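Local coordinates for heme-binding protein A / AI-2 binding protein A (Helicobacter pylori SS1, PDB 6OFQ) that binds peptides in the periplasm as the substrate-binding component of an ABC transporter, and probably delivers them for import, at residues Leu33-Gly38 / Leu265-Asn270; Ile283-Ser288 / Tyr504-His509. All coordinates share one frame; numbering follows the deposited sequence.

Contact 1 (Leu33-Gly38 / Leu265-Asn270); sequences LVFARG and LMTGPN
The ring of Phe35 meets Leu265 at its edge: Leu265 CD2 lies near the ring plane, 3.7 Å from Phe35 CD2. Farther round the same ring, Thr267 CG2 approaches obliquely and comes to 3.7 Å from Phe35 CZ, while the ring of Phe526 meets Phe35 from outside the two segments with the planes about 60° apart. Phe35 CG is anti to the backbone N (chi1 175°), beside the carbonyl carbon, on the sheet face that Leu265 shares. Leu265 also meets Leu33, CD2 to CD2 at 4.1 Å, so the branched Leu265 lies between the phenyl edge and a second leucine. Backbone bonds set the register of the two segments. Ala36 N donates to Leu265 O at 2.9 Å, and Thr267 N to Ala36 O at 3.1 Å, whereas the bond from Leu265 N to Val34 O is weak. Residues 33-37 and 265-266 thus pair as parallel neighbours in a mixed five-stranded sheet of this type II periplasmic binding protein, with 265-266 the last strand in the order of that sheet and 242-247 on the far side of 33-37. On the sheet face opposite Phe35 and Leu265, Ala36 and Met266 start side by side and both touch Arg254 of helix 251-259; the small alanine suits a place where a helix side chain comes close. Past the last bridge a water takes over: it accepts from Gly38 N and hydrogen-bonds Thr267 OG1 at 2.8 Å. Thr267 OG1 also packs 3.4 Å from Arg37 CB, so threonine uses its methyl on the phenyl ring and its hydroxyl on the water. The guanidinium of Arg37 turns elsewhere, to a salt bridge with Glu53 and a hydrogen bond from NE to Thr247.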
ATOM      1  N   LEU A  33      -2.439  23.454  -2.421  1.00  6.13           N
ATOM      2  CA  LEU A  33      -3.402  22.367  -2.560  1.00  5.94           C
ATOM      3  C   LEU A  33      -3.765  21.840  -1.191  1.00  5.71           C
ATOM      4  O   LEU A  33      -2.886  21.546  -0.381  1.00  6.74           O
ATOM      5  CB  LEU A  33      -2.793  21.225  -3.380  1.00  6.58           C
ATOM      6  CG  LEU A  33      -3.632  19.945  -3.467  1.00  6.92           C
ATOM      7  CD1 LEU A  33      -4.840  20.142  -4.349  1.00  7.42           C
ATOM      8  CD2 LEU A  33      -2.840  18.755  -3.990  1.00  7.50           C
ATOM      9  N   VAL A  34      -5.064  21.788  -0.915  1.00  5.82           N
ATOM     10  CA  VAL A  34      -5.593  21.188   0.344  1.00  6.13           C
ATOM     11  C   VAL A  34      -6.191  19.828  -0.000  1.00  6.87           C
ATOM     12  O   VAL A  34      -7.222  19.769  -0.688  1.00  5.83           O
ATOM     13  CB  VAL A  34      -6.603  22.084   1.066  1.00  6.91           C
ATOM     14  CG1 VAL A  34      -6.936  21.450   2.410  1.00  7.43           C
ATOM     15  CG2 VAL A  34      -5.983  23.440   1.359  1.00  7.17           C
ATOM     16  N   PHE A  35      -5.524  18.768   0.433  1.00  6.22           N
ATOM     17  CA  PHE A  35      -5.918  17.377   0.174  1.00  5.98           C
ATOM     18  C   PHE A  35      -6.506  16.890   1.493  1.00  5.62           C
ATOM     19  O   PHE A  35      -5.922  17.151   2.547  1.00  7.21           O
ATOM     20  CB  PHE A  35      -4.650  16.605  -0.144  1.00  6.10           C
ATOM     21  CG  PHE A  35      -4.777  15.130  -0.345  1.00  5.61           C
ATOM     22  CD1 PHE A  35      -4.668  14.242   0.702  1.00  5.89           C
ATOM     23  CD2 PHE A  35      -4.901  14.573  -1.593  1.00  5.90           C
ATOM     24  CE1 PHE A  35      -4.744  12.870   0.489  1.00  6.14           C
ATOM     25  CE2 PHE A  35      -4.956  13.207  -1.829  1.00  6.63           C
ATOM     26  CZ  PHE A  35      -4.885  12.350  -0.754  1.00  6.97           C
ATOM     27  N   ALA A  36      -7.587  16.143   1.423  1.00  5.36           N
ATOM     28  CA  ALA A  36      -8.149  15.574   2.640  1.00  5.05           C
ATOM     29  C   ALA A  36      -8.353  14.074   2.466  1.00  4.97           C
ATOM     30  O   ALA A  36      -8.685  13.540   1.415  1.00  4.68           O
ATOM     31  CB  ALA A  36      -9.489  16.250   2.968  1.00  6.01           C
ATOM     32  N   ARG A  37      -8.242  13.400   3.610  1.00  4.86           N
ATOM     33  CA  ARG A  37      -8.289  11.964   3.704  1.00  4.84           C
ATOM     34  C   ARG A  37      -8.763  11.548   5.071  1.00  4.64           C
ATOM     35  O   ARG A  37      -8.910  12.353   5.993  1.00  4.40           O
ATOM     36  CB  ARG A  37      -6.943  11.375   3.312  1.00  4.75           C
ATOM     37  CG  ARG A  37      -5.725  11.958   4.007  1.00  4.40           C
ATOM     38  CD  ARG A  37      -5.565  11.528   5.453  1.00  4.61           C
ATOM     39  NE  ARG A  37      -4.325  11.979   6.099  1.00  4.72           N
ATOM     40  CZ  ARG A  37      -3.095  11.514   5.900  1.00  4.55           C
ATOM     41  NH1 ARG A  37      -2.950  10.564   5.014  1.00  4.15           N
ATOM     42  NH2 ARG A  37      -2.059  12.049   6.472  1.00  5.14           N
ATOM     43  N   GLY A  38      -9.097  10.291   5.242  1.00  4.81           N
ATOM     44  CA  GLY A  38      -9.794   9.780   6.402  1.00  5.31           C
ATOM     45  C   GLY A  38      -9.016   9.450   7.629  1.00  6.10           C
ATOM     46  O   GLY A  38      -9.561   9.513   8.728  1.00  7.11           O
ATOM     47  N   LEU A 265      -9.359  18.363  -2.868  1.00  5.27           N
ATOM     48  CA  LEU A 265      -9.154  17.038  -3.475  1.00  5.88           C
ATOM     49  C   LEU A 265      -9.265  16.094  -2.282  1.00  6.10           C
ATOM     50  O   LEU A 265      -8.684  16.351  -1.231  1.00  5.52           O
ATOM     51  CB  LEU A 265      -7.779  16.974  -4.145  1.00  7.68           C
ATOM     52  CG  LEU A 265      -7.071  15.655  -4.465  1.00 10.72           C
ATOM     53  CD1 LEU A 265      -7.836  15.059  -5.578  1.00 10.91           C
ATOM     54  CD2 LEU A 265      -5.669  15.924  -4.976  1.00 11.29           C
ATOM     55  N   MET A 266      -9.971  14.985  -2.449  1.00  5.50           N
ATOM     56  CA  MET A 266     -10.155  14.044  -1.341  1.00  5.48           C
ATOM     57  C   MET A 266     -10.180  12.590  -1.779  1.00  4.84           C
ATOM     58  O   MET A 266     -10.658  12.249  -2.860  1.00  5.68           O
ATOM     59  CB  MET A 266     -11.392  14.327  -0.494  1.00  7.31           C
ATOM     60  CG  MET A 266     -12.612  14.448  -1.346  1.00  7.83           C
ATOM     61  SD  MET A 266     -14.200  14.457  -0.473  1.00  9.46           S
ATOM     62  CE  MET A 266     -14.471  12.754   0.033  1.00 10.82           C
ATOM     63  N   THR A 267      -9.706  11.724  -0.890  1.00  5.34           N
ATOM     64  CA  THR A 267      -9.864  10.290  -1.085  1.00  5.50           C
ATOM     65  C   THR A 267     -10.984   9.820  -0.169  1.00  5.89           C
ATOM     66  O   THR A 267     -11.381  10.493   0.812  1.00  5.88           O
ATOM     67  CB  THR A 267      -8.530   9.546  -0.806  1.00  5.50           C
ATOM     68  OG1 THR A 267      -8.104   9.844   0.534  1.00  4.70           O
ATOM     69  CG2 THR A 267      -7.508   9.969  -1.900  1.00  5.70           C
ATOM     70  N   GLY A 268     -11.456   8.627  -0.519  1.00  6.26           N
ATOM     71  CA  GLY A 268     -12.368   7.914   0.385  1.00  6.91           C
ATOM     72  C   GLY A 268     -13.795   8.437   0.448  1.00  7.38           C
ATOM     73  O   GLY A 268     -14.361   8.461   1.552  1.00  7.27           O
ATOM     74  N   PRO A 269     -14.412   8.863  -0.656  1.00  7.99           N
ATOM     75  CA  PRO A 269     -15.780   9.389  -0.558  1.00  8.36           C
ATOM     76  C   PRO A 269     -16.753   8.318  -0.057  1.00  9.27           C
ATOM     77  O   PRO A 269     -16.580   7.119  -0.377  1.00  9.67           O
ATOM     78  CB  PRO A 269     -16.129   9.791  -1.980  1.00  8.91           C
ATOM     79  CG  PRO A 269     -15.315   8.848  -2.807  1.00  8.77           C
ATOM     80  CD  PRO A 269     -14.011   8.699  -2.062  1.00  8.36           C
ATOM     81  N   ASN A 270     -17.845   8.760   0.564  1.00  9.61           N
ATOM     82  CA  ASN A 270     -18.982   7.861   0.654  1.00 11.06           C
ATOM     83  C   ASN A 270     -19.608   7.674  -0.707  1.00 10.15           C
ATOM     84  O   ASN A 270     -19.955   8.611  -1.419  1.00 10.87           O
ATOM     85  CB  ASN A 270     -20.054   8.471   1.537  1.00 13.12           C
ATOM     86  CG  ASN A 270     -19.736   8.275   2.980  1.00 17.49           C
ATOM     87  OD1 ASN A 270     -19.156   7.246   3.411  1.00 20.70           O
ATOM     88  ND2 ASN A 270     -20.058   9.313   3.752  1.00 20.16           N
TER
HETATM   89  O   HOH W   1      -8.749   8.486   2.909  1.00  6.47           O

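Contact 2 (Ile283-Ser288 / Tyr504-His509); sequences IVVDKS and YSVVPH
Val285 and Val506 meet at the tight spot of this strand pair, with Val285 CG1 only 3.5 Å from Val506 CG1, closer than usual van der Waals contact. Beside them Val285 CG2 lies 4.1 Å from Pro508 CB. Proline suits its place because it occupies a non-hydrogen-bonded pair, where the missing N-H costs no bond to the partner strand. Helix 274-278 packs on the Val285, Val506 and Pro508 side through Val274, Glu278 and Leu277. On the same face as the valines, Lys287 is exposed and loosely engaged, Lys287 CG lying 4.4 Å from Val506 CG1, and its amine goes to Glu278. The strands run antiparallel at 165°, and 504-509, part of the long strand 497-510, belongs with 283-288 to a mixed sheet; paired backbone bonds join Val284 with His509, Asp286 with Val507, and Ser288 with Ser505. The other face is more polar. His509 NE2 donates to Asp286 OD1 at 2.8 Å, with the oxygen in the ring plane, yet the donor stands above the carboxylate plane and the two planes are 76° apart. His509 CG lies between the backbone N and the carbonyl carbon (chi1 58°), starting the ring toward Val284, whose CB lies over one face in a CH-pi contact, 4.2 Å from the centroid. Farther along this face Ser288 OG bonds Thr518.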
ATOM      1  N   ILE A 283     -17.188  20.706  -9.413  1.00 12.94           N
ATOM      2  CA  ILE A 283     -16.646  19.474  -8.842  1.00 12.93           C
ATOM      3  C   ILE A 283     -16.583  18.457  -9.945  1.00 12.84           C
ATOM      4  O   ILE A 283     -17.499  18.380 -10.768  1.00 13.12           O
ATOM      5  CB  ILE A 283     -17.451  18.976  -7.643  1.00 13.86           C
ATOM      6  CG1 ILE A 283     -17.185  19.962  -6.497  1.00 17.54           C
ATOM      7  CG2 ILE A 283     -17.155  17.499  -7.305  1.00 14.03           C
ATOM      8  CD1 ILE A 283     -18.031  19.777  -5.262  1.00 18.41           C
ATOM      9  N   VAL A 284     -15.494  17.705  -9.977  1.00 11.05           N
ATOM     10  CA  VAL A 284     -15.230  16.612 -10.943  1.00 11.32           C
ATOM     11  C   VAL A 284     -15.033  15.403 -10.021  1.00 10.69           C
ATOM     12  O   VAL A 284     -14.357  15.512  -8.980  1.00 11.79           O
ATOM     13  CB  VAL A 284     -13.973  16.933 -11.797  1.00 14.42           C
ATOM     14  CG1 VAL A 284     -13.334  15.761 -12.557  1.00 17.31           C
ATOM     15  CG2 VAL A 284     -14.326  18.062 -12.766  1.00 17.08           C
ATOM     16  N   VAL A 285     -15.456  14.226 -10.470  1.00  8.71           N
ATOM     17  CA  VAL A 285     -15.156  13.021  -9.741  1.00  8.75           C
ATOM     18  C   VAL A 285     -14.399  12.141 -10.732  1.00  8.19           C
ATOM     19  O   VAL A 285     -15.006  11.580 -11.663  1.00  9.49           O
ATOM     20  CB  VAL A 285     -16.405  12.322  -9.218  1.00  9.47           C
ATOM     21  CG1 VAL A 285     -16.019  11.044  -8.498  1.00 10.31           C
ATOM     22  CG2 VAL A 285     -17.098  13.244  -8.222  1.00 10.29           C
ATOM     23  N   ASP A 286     -13.099  11.952 -10.470  1.00  6.01           N
ATOM     24  CA  ASP A 286     -12.319  11.062 -11.339  1.00  7.60           C
ATOM     25  C   ASP A 286     -12.627   9.622 -10.991  1.00  7.86           C
ATOM     26  O   ASP A 286     -12.835   9.274  -9.807  1.00  8.14           O
ATOM     27  CB  ASP A 286     -10.822  11.225 -11.008  1.00  8.21           C
ATOM     28  CG  ASP A 286     -10.213  12.550 -11.381  1.00  8.95           C
ATOM     29  OD1 ASP A 286     -10.874  13.363 -12.028  1.00 10.26           O
ATOM     30  OD2 ASP A 286      -8.980  12.680 -11.141  1.00 14.40           O
ATOM     31  N   LYS A 287     -12.711   8.738 -11.996  1.00  7.05           N
ATOM     32  CA  LYS A 287     -12.997   7.321 -11.763  1.00  7.30           C
ATOM     33  C   LYS A 287     -12.163   6.489 -12.689  1.00  7.96           C
ATOM     34  O   LYS A 287     -12.081   6.795 -13.888  1.00  9.00           O
ATOM     35  CB  LYS A 287     -14.475   6.976 -12.019  1.00  8.75           C
ATOM     36  CG  LYS A 287     -15.463   7.818 -11.228  1.00 11.05           C
ATOM     37  CD  LYS A 287     -16.928   7.428 -11.479  1.00 15.80           C
ATOM     38  CE  LYS A 287     -17.834   8.582 -11.099  1.00 21.92           C
ATOM     39  NZ  LYS A 287     -17.715   9.678 -12.118  1.00 29.23           N
ATOM     40  N   SER A 288     -11.534   5.467 -12.131  1.00  5.93           N
ATOM     41  CA  SER A 288     -10.905   4.451 -12.968  1.00  5.98           C
ATOM     42  C   SER A 288     -10.948   3.073 -12.332  1.00  5.48           C
ATOM     43  O   SER A 288     -11.406   2.945 -11.208  1.00  5.93           O
ATOM     44  CB  SER A 288      -9.462   4.856 -13.288  1.00  6.54           C
ATOM     45  OG  SER A 288      -8.643   4.827 -12.133  1.00  6.73           O
ATOM     46  N   TYR A 504     -13.464   0.536  -7.562  1.00  5.36           N
ATOM     47  CA  TYR A 504     -12.984   1.531  -8.493  1.00  5.57           C
ATOM     48  C   TYR A 504     -12.265   2.635  -7.703  1.00  6.48           C
ATOM     49  O   TYR A 504     -12.568   2.851  -6.516  1.00  7.04           O
ATOM     50  CB  TYR A 504     -14.192   2.196  -9.168  1.00  5.99           C
ATOM     51  CG  TYR A 504     -15.008   1.319 -10.051  1.00  6.86           C
ATOM     52  CD1 TYR A 504     -14.595   0.102 -10.507  1.00  7.46           C
ATOM     53  CD2 TYR A 504     -16.247   1.780 -10.460  1.00  7.42           C
ATOM     54  CE1 TYR A 504     -15.408  -0.677 -11.329  1.00  9.03           C
ATOM     55  CE2 TYR A 504     -17.063   1.041 -11.277  1.00  9.66           C
ATOM     56  CZ  TYR A 504     -16.665  -0.184 -11.668  1.00  9.81           C
ATOM     57  OH  TYR A 504     -17.498  -0.936 -12.498  1.00 14.86           O
ATOM     58  N   SER A 505     -11.283   3.277  -8.309  1.00  5.92           N
ATOM     59  CA  SER A 505     -10.667   4.457  -7.688  0.73  6.32           C
ATOM     60  C   SER A 505     -11.622   5.619  -7.988  1.00  6.20           C
ATOM     61  O   SER A 505     -11.816   5.936  -9.166  1.00  6.23           O
ATOM     62  CB  SER A 505      -9.294   4.825  -8.265  0.73  6.78           C
ATOM     63  OG  SER A 505      -8.824   5.934  -7.534  0.73  8.32           O
ATOM     64  N   VAL A 506     -12.088   6.312  -6.954  1.00  5.62           N
ATOM     65  CA  VAL A 506     -13.108   7.346  -7.072  1.00  5.65           C
ATOM     66  C   VAL A 506     -12.659   8.581  -6.297  1.00  5.58           C
ATOM     67  O   VAL A 506     -12.538   8.487  -5.059  1.00  6.38           O
ATOM     68  CB  VAL A 506     -14.498   6.897  -6.610  1.00  6.30           C
ATOM     69  CG1 VAL A 506     -15.526   8.024  -6.812  1.00  6.87           C
ATOM     70  CG2 VAL A 506     -14.911   5.652  -7.364  1.00  6.06           C
ATOM     71  N   VAL A 507     -12.263   9.647  -7.004  1.00  5.27           N
ATOM     72  CA  VAL A 507     -11.571  10.785  -6.364  1.00  5.31           C
ATOM     73  C   VAL A 507     -12.241  12.090  -6.741  1.00  5.37           C
ATOM     74  O   VAL A 507     -12.026  12.637  -7.810  1.00  5.12           O
ATOM     75  CB  VAL A 507     -10.066  10.818  -6.714  1.00  5.37           C
ATOM     76  CG1 VAL A 507      -9.470  12.114  -6.121  1.00  5.05           C
ATOM     77  CG2 VAL A 507      -9.334   9.632  -6.164  1.00  6.47           C
ATOM     78  N   PRO A 508     -13.087  12.611  -5.820  1.00  6.17           N
ATOM     79  CA  PRO A 508     -13.665  13.940  -6.081  1.00  6.36           C
ATOM     80  C   PRO A 508     -12.709  15.101  -5.849  1.00  5.56           C
ATOM     81  O   PRO A 508     -11.849  15.042  -4.954  1.00  6.55           O
ATOM     82  CB  PRO A 508     -14.752  14.022  -4.992  1.00  6.61           C
ATOM     83  CG  PRO A 508     -14.958  12.632  -4.475  1.00  6.73           C
ATOM     84  CD  PRO A 508     -13.599  11.984  -4.598  1.00  6.07           C
ATOM     85  N   HIS A 509     -12.757  16.091  -6.733  1.00  5.62           N
ATOM     86  CA  HIS A 509     -11.931  17.262  -6.563  1.00  6.43           C
ATOM     87  C   HIS A 509     -12.552  18.452  -7.228  1.00  6.13           C
ATOM     88  O   HIS A 509     -13.481  18.341  -8.013  1.00  6.39           O
ATOM     89  CB  HIS A 509     -10.509  17.018  -7.084  1.00  6.11           C
ATOM     90  CG  HIS A 509     -10.457  16.638  -8.517  1.00  5.57           C
ATOM     91  ND1 HIS A 509     -10.382  17.539  -9.557  1.00  6.13           N
ATOM     92  CD2 HIS A 509     -10.527  15.422  -9.101  1.00  5.75           C
ATOM     93  CE1 HIS A 509     -10.332  16.901 -10.709  1.00  6.52           C
ATOM     94  NE2 HIS A 509     -10.450  15.615 -10.455  1.00  5.91           N
TER

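Both segments of contact 1 come before those of contact 2 in the sequence, and the centres lie about 10 Å apart. They belong to different sheets, yet these meet directly: Met266 N lies 3.1 Å from Pro508 O in a probable hydrogen bond, and Leu265 packs against Val507. Helix 251-259 borders both, touching Ala36 and Met266 in contact 1 and Ile283 and Pro508 in contact 2. Segments from near the start, middle and end of the chain are thereby brought together, so this part of the binding protein is assembled from strands distant in sequence.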